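Local coordinates for protein terminal oxygenase component of carbazole (Janthinobacterium sp., PDB 7BUG) that dioxygenates carbazole at its angular and adjacent carbons, as the Rieske non-haem iron terminal oxygenase of a multicomponent carbazole 1,9a-dioxygenase, at residues Y30-S35 and V133-G138; N277-Q282 and L300-A305. All blocks are in the same frame, centred on the assembly; numbering follows the deposited sequence.

Interaction 1: Y30-S35 and V133-G138; sequences YPVMFS and VFIYLG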
loop_
_atom_site.group_PDB
_atom_site.type_symbol
_atom_site.label_atom_id
_atom_site.label_comp_id
_atom_site.label_asym_id
_atom_site.label_seq_id
_atom_site.Cartn_x
_atom_site.Cartn_y
_atom_site.Cartn_z
ATOM N N TYR A 30 -22.144 20.685 -0.154
ATOM C CA TYR A 30 -22.205 19.269 0.263
ATOM C C TYR A 30 -22.517 19.145 1.750
ATOM O O TYR A 30 -21.896 19.821 2.555
ATOM C CB TYR A 30 -20.845 18.593 0.044
ATOM C CG TYR A 30 -20.485 18.464 -1.407
ATOM C CD1 TYR A 30 -20.951 17.414 -2.165
ATOM C CD2 TYR A 30 -19.711 19.406 -2.030
ATOM C CE1 TYR A 30 -20.596 17.272 -3.501
ATOM C CE2 TYR A 30 -19.390 19.321 -3.370
ATOM C CZ TYR A 30 -19.817 18.236 -4.112
ATOM O OH TYR A 30 -19.465 18.191 -5.427
ATOM N N PRO A 31 -23.369 18.197 2.127
ATOM C CA PRO A 31 -23.575 17.878 3.536
ATOM C C PRO A 31 -22.456 17.006 4.079
ATOM O O PRO A 31 -21.977 16.148 3.353
ATOM C CB PRO A 31 -24.921 17.180 3.563
ATOM C CG PRO A 31 -24.946 16.437 2.287
ATOM C CD PRO A 31 -24.237 17.347 1.284
ATOM N N VAL A 32 -22.027 17.263 5.312
ATOM C CA VAL A 32 -20.871 16.492 5.857
ATOM C C VAL A 32 -21.167 15.930 7.240
ATOM O O VAL A 32 -20.441 15.020 7.639
ATOM C CB VAL A 32 -19.624 17.373 5.888
ATOM C CG1 VAL A 32 -19.195 17.734 4.457
ATOM C CG2 VAL A 32 -19.808 18.606 6.709
ATOM N N MET A 33 -22.142 16.472 7.947
ATOM C CA MET A 33 -22.462 15.993 9.317
ATOM C C MET A 33 -23.789 16.616 9.724
ATOM O O MET A 33 -24.329 17.423 8.971
ATOM C CB MET A 33 -21.387 16.377 10.328
ATOM C CG MET A 33 -21.304 17.823 10.607
ATOM S SD MET A 33 -19.924 18.189 11.759
ATOM C CE MET A 33 -18.539 17.978 10.664
ATOM N N PHE A 34 -24.327 16.161 10.843
ATOM C CA PHE A 34 -25.585 16.720 11.407
ATOM C C PHE A 34 -25.242 17.813 12.408
ATOM O O PHE A 34 -24.197 17.821 13.023
ATOM C CB PHE A 34 -26.452 15.613 12.000
ATOM C CG PHE A 34 -26.936 14.639 10.962
ATOM C CD1 PHE A 34 -27.957 14.979 10.094
ATOM C CD2 PHE A 34 -26.301 13.424 10.801
ATOM C CE1 PHE A 34 -28.399 14.082 9.117
ATOM C CE2 PHE A 34 -26.751 12.534 9.838
ATOM C CZ PHE A 34 -27.748 12.879 8.966
ATOM N N SER A 35 -26.087 18.829 12.441
ATOM C CA SER A 35 -25.938 19.994 13.335
ATOM C C SER A 35 -25.664 19.531 14.773
ATOM O O SER A 35 -24.795 20.147 15.446
ATOM C CB SER A 35 -27.192 20.794 13.257
ATOM O OG SER A 35 -27.345 21.393 11.972
ATOM N N VAL A 133 -25.384 19.924 8.157
ATOM C CA VAL A 133 -24.304 20.911 7.960
ATOM C C VAL A 133 -23.815 20.796 6.521
ATOM O O VAL A 133 -23.269 19.733 6.178
ATOM C CB VAL A 133 -23.152 20.673 8.947
ATOM C CG1 VAL A 133 -21.961 21.589 8.691
ATOM C CG2 VAL A 133 -23.634 20.777 10.383
ATOM N N PHE A 134 -23.931 21.898 5.770
ATOM C CA PHE A 134 -23.483 21.946 4.357
ATOM C C PHE A 134 -22.276 22.859 4.247
ATOM O O PHE A 134 -22.294 23.996 4.799
ATOM C CB PHE A 134 -24.615 22.497 3.493
ATOM C CG PHE A 134 -25.787 21.596 3.298
ATOM C CD1 PHE A 134 -26.855 21.549 4.184
ATOM C CD2 PHE A 134 -25.807 20.746 2.214
ATOM C CE1 PHE A 134 -27.908 20.655 3.977
ATOM C CE2 PHE A 134 -26.901 19.928 1.978
ATOM C CZ PHE A 134 -27.957 19.909 2.850
ATOM N N ILE A 135 -21.253 22.421 3.528
ATOM C CA ILE A 135 -20.068 23.245 3.204
ATOM C C ILE A 135 -20.087 23.520 1.707
ATOM O O ILE A 135 -20.325 22.581 0.950
ATOM C CB ILE A 135 -18.780 22.514 3.636
ATOM C CG1 ILE A 135 -18.787 22.311 5.148
ATOM C CG2 ILE A 135 -17.530 23.237 3.157
ATOM C CD1 ILE A 135 -17.646 21.502 5.656
ATOM N N TYR A 136 -19.863 24.764 1.333
ATOM C CA TYR A 136 -19.690 25.137 -0.082
ATOM C C TYR A 136 -18.232 24.946 -0.418
ATOM O O TYR A 136 -17.420 25.770 -0.011
ATOM C CB TYR A 136 -20.134 26.571 -0.312
ATOM C CG TYR A 136 -20.015 26.933 -1.769
ATOM C CD1 TYR A 136 -20.888 26.405 -2.694
ATOM C CD2 TYR A 136 -19.008 27.780 -2.217
ATOM C CE1 TYR A 136 -20.797 26.746 -4.031
ATOM C CE2 TYR A 136 -18.936 28.143 -3.551
ATOM C CZ TYR A 136 -19.840 27.631 -4.451
ATOM O OH TYR A 136 -19.729 28.014 -5.763
ATOM N N LEU A 137 -17.879 23.799 -1.001
ATOM C CA LEU A 137 -16.467 23.516 -1.346
ATOM C C LEU A 137 -16.197 24.179 -2.699
ATOM O O LEU A 137 -16.284 23.541 -3.713
ATOM C CB LEU A 137 -16.192 22.022 -1.337
ATOM C CG LEU A 137 -14.751 21.569 -1.129
ATOM C CD1 LEU A 137 -13.789 22.090 -2.188
ATOM C CD2 LEU A 137 -14.241 21.937 0.246
ATOM N N GLY A 138 -15.934 25.464 -2.628
ATOM C CA GLY A 138 -15.748 26.282 -3.827
ATOM C C GLY A 138 -15.250 27.644 -3.467
ATOM O O GLY A 138 -15.151 28.005 -2.298
#
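Pro31 lies over one face of the Phe134 ring, with its CB 4.1 Å from the ring centroid and 25° off the ring normal, a CH-pi contact displaced toward the CE2 side of the rim. The two side chains cross obliquely at a non-hydrogen-bonded antiparallel pair. CD2 and CE2 are the ring atoms nearest the proline, with CE2 of Phe134 3.7 Å from CB of Pro31.

Tyr30, Met33, Val133 and Ile135 share the other face of the sheet. There Met33 and Val133 lie side by side and point the same way, with CG of Met33 3.8 Å from CG2 of Val133. Val32 brings its CG2 to CD1 of Ile135 at 3.8 Å, the two side chains crossing at about a right angle.

Backbone bonds set these positions. Tyr30 and Ile135 exchange a reciprocal pair, each N to the other's O at 2.8 Å. Val32 N reaches Val133 O at 2.9 Å. The chain then turns a corner at Met33, whose O still accepts from Val133 N at 2.8 Å. The ring of Tyr30 has Ile135 O near its plane at the edge, and its OH is hydrogen-bonded to Phe25 O.

This is the pairing of outer strand 28-32 with 132-137 in the antiparallel sheet of the Rieske domain. Strand 123-129 flanks 132-137 on its other side, Leu46 and Leu48 of strand 44-48 pack on the Val32, Met33 and Tyr30 side chains, and Trp285 and Val287 of strand 281-288 touch Pro31.

Interaction 2: N277-Q282 and L300-A305; sequences NPDMMQ and LGKPCA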
loop_
_atom_site.group_PDB
_atom_site.type_symbol
_atom_site.label_atom_id
_atom_site.label_comp_id
_atom_site.label_asym_id
_atom_site.label_seq_id
_atom_site.Cartn_x
_atom_site.Cartn_y
_atom_site.Cartn_z
ATOM N N ASN A 277 -41.958 4.616 3.144
ATOM C CA ASN A 277 -43.419 4.535 3.448
ATOM C C ASN A 277 -44.134 5.599 2.623
ATOM O O ASN A 277 -43.522 6.589 2.205
ATOM C CB ASN A 277 -43.636 4.624 4.948
ATOM C CG ASN A 277 -44.914 3.952 5.411
ATOM O OD1 ASN A 277 -45.147 2.801 5.071
ATOM N ND2 ASN A 277 -45.735 4.681 6.154
ATOM N N PRO A 278 -45.439 5.433 2.281
ATOM C CA PRO A 278 -46.105 6.382 1.389
ATOM C C PRO A 278 -46.190 7.831 1.886
ATOM O O PRO A 278 -46.504 8.659 1.065
ATOM C CB PRO A 278 -47.491 5.744 1.158
ATOM C CG PRO A 278 -47.193 4.263 1.325
ATOM C CD PRO A 278 -46.273 4.232 2.519
ATOM N N ASP A 279 -45.909 8.091 3.171
ATOM C CA ASP A 279 -46.065 9.390 3.858
ATOM C C ASP A 279 -44.708 10.099 3.983
ATOM O O ASP A 279 -44.629 11.222 4.574
ATOM C CB ASP A 279 -46.733 9.164 5.219
ATOM C CG ASP A 279 -45.878 8.347 6.184
ATOM O OD1 ASP A 279 -45.187 7.434 5.716
ATOM O OD2 ASP A 279 -45.874 8.661 7.408
ATOM N N MET A 280 -43.646 9.505 3.447
ATOM C CA MET A 280 -42.309 10.118 3.647
ATOM C C MET A 280 -41.483 10.029 2.364
ATOM O O MET A 280 -41.900 9.387 1.404
ATOM C CB MET A 280 -41.621 9.507 4.869
ATOM C CG MET A 280 -41.234 8.092 4.769
ATOM S SD MET A 280 -41.035 7.353 6.474
ATOM C CE MET A 280 -40.133 8.562 7.391
ATOM N N MET A 281 -40.338 10.710 2.335
ATOM C CA MET A 281 -39.457 10.623 1.164
ATOM C C MET A 281 -38.006 10.474 1.605
ATOM O O MET A 281 -37.699 10.726 2.751
ATOM C CB MET A 281 -39.617 11.817 0.223
ATOM C CG MET A 281 -39.559 13.135 0.859
ATOM S SD MET A 281 -40.198 14.422 -0.312
ATOM C CE MET A 281 -41.972 14.292 -0.081
ATOM N N GLN A 282 -37.192 9.929 0.711
ATOM C CA GLN A 282 -35.777 9.705 1.044
ATOM C C GLN A 282 -34.908 10.646 0.209
ATOM O O GLN A 282 -35.088 10.700 -1.000
ATOM C CB GLN A 282 -35.444 8.227 0.879
ATOM C CG GLN A 282 -34.014 7.888 1.228
ATOM C CD GLN A 282 -33.769 6.445 1.625
ATOM O OE1 GLN A 282 -34.706 5.733 1.992
ATOM N NE2 GLN A 282 -32.513 5.997 1.555
ATOM N N LEU A 300 -34.386 10.962 5.710
ATOM C CA LEU A 300 -35.812 10.745 5.425
ATOM C C LEU A 300 -36.538 12.016 5.846
ATOM O O LEU A 300 -36.245 12.562 6.938
ATOM C CB LEU A 300 -36.359 9.551 6.218
ATOM C CG LEU A 300 -35.698 8.207 5.905
ATOM C CD1 LEU A 300 -36.325 7.115 6.786
ATOM C CD2 LEU A 300 -35.863 7.856 4.450
ATOM N N GLY A 301 -37.417 12.448 4.983
ATOM C CA GLY A 301 -38.229 13.640 5.235
ATOM C C GLY A 301 -39.690 13.299 5.379
ATOM O O GLY A 301 -40.182 12.492 4.581
ATOM N N LYS A 302 -40.364 13.971 6.314
ATOM C CA LYS A 302 -41.835 13.861 6.420
ATOM C C LYS A 302 -42.370 15.230 6.790
ATOM O O LYS A 302 -41.867 15.834 7.733
ATOM C CB LYS A 302 -42.180 12.873 7.532
ATOM C CG LYS A 302 -43.665 12.592 7.675
ATOM C CD LYS A 302 -43.930 11.555 8.744
ATOM C CE LYS A 302 -45.343 11.025 8.732
ATOM N NZ LYS A 302 -46.293 12.107 8.421
ATOM N N PRO A 303 -43.361 15.767 6.054
ATOM C CA PRO A 303 -44.050 16.968 6.528
ATOM C C PRO A 303 -44.632 16.735 7.921
ATOM O O PRO A 303 -45.334 15.743 8.170
ATOM C CB PRO A 303 -45.137 17.191 5.489
ATOM C CG PRO A 303 -44.632 16.466 4.242
ATOM C CD PRO A 303 -43.904 15.254 4.782
ATOM N N CYS A 304 -44.334 17.655 8.822
ATOM C CA CYS A 304 -44.812 17.669 10.224
ATOM C C CYS A 304 -45.268 19.099 10.535
ATOM O O CYS A 304 -44.480 20.052 10.299
ATOM C CB CYS A 304 -43.721 17.297 11.214
ATOM S SG CYS A 304 -43.153 15.590 11.030
ATOM N N ALA A 305 -46.502 19.246 11.001
ATOM C CA ALA A 305 -47.175 20.552 11.143
ATOM C C ALA A 305 -46.772 21.197 12.470
ATOM O O ALA A 305 -46.849 22.430 12.573
ATOM C CB ALA A 305 -48.662 20.355 11.042
#
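Met281 and Gly301 form a hydrogen-bonded antiparallel pair at the end of the beta hairpin of strands 281-288 and 293-303, in the large sheet of the catalytic domain. Met281 N gives to Gly301 O at 2.9 Å, and Gly301 N returns a bond to Met281 O at 2.8 Å. Next to them, Gln282 and Leu300 make a non-hydrogen-bonded pair.

There the CD2 branch of Leu300 does the touching: it lies 3.6 Å from CB and 3.4 Å from OE1 of Gln282, whose chain runs extended beyond CG (CG anti to the backbone N, chi1 -179°). The Gln282 amide is tied by NE2 to Glu284 and Asn330. Met280 reaches Leu300 with its CE methyl, the chain bending at chi3 (-44°) to bring CE within 4.1 Å of Leu300 CB.

Before the strand, a type I turn from Asn277 to Met280 delivers Asp279. Its OD1 accepts from Asn277 ND2 at 2.8 Å, from above the carboxylate plane. Lys302 reaches toward the same carboxylate, but the salt bridge is long and the position of OD2 is doubtful.

Strand 158-167 pairs with 293-303 on its far side, through backbone bonds from Leu300 to Leu161 and Lys302 to Glu159, while 269-273 flanks 281-288. Helix 307-327 packs across one face, its Tyr313 and Trp321 against Met280.

Interactions 1 and 2 sit in the two sheets of one subunit, with centres 22 Å apart and nearest atoms about 8 Å apart, so they do not touch. Strand 281-288 connects them: it begins in interaction 2, and further along it packs against the 30-35 side of interaction 1, joining the Rieske-domain sheet to the catalytic one. The Gln282 end of interaction 2 approaches the mononuclear iron site of His183, His187 and Asp333. The side chain of Gln282 is about 8 Å from the iron(II) ion and about 7 Å from the side chain of Asp333. Interaction 1 lies away from the annotated metal sites, including the [2Fe-2S] cluster.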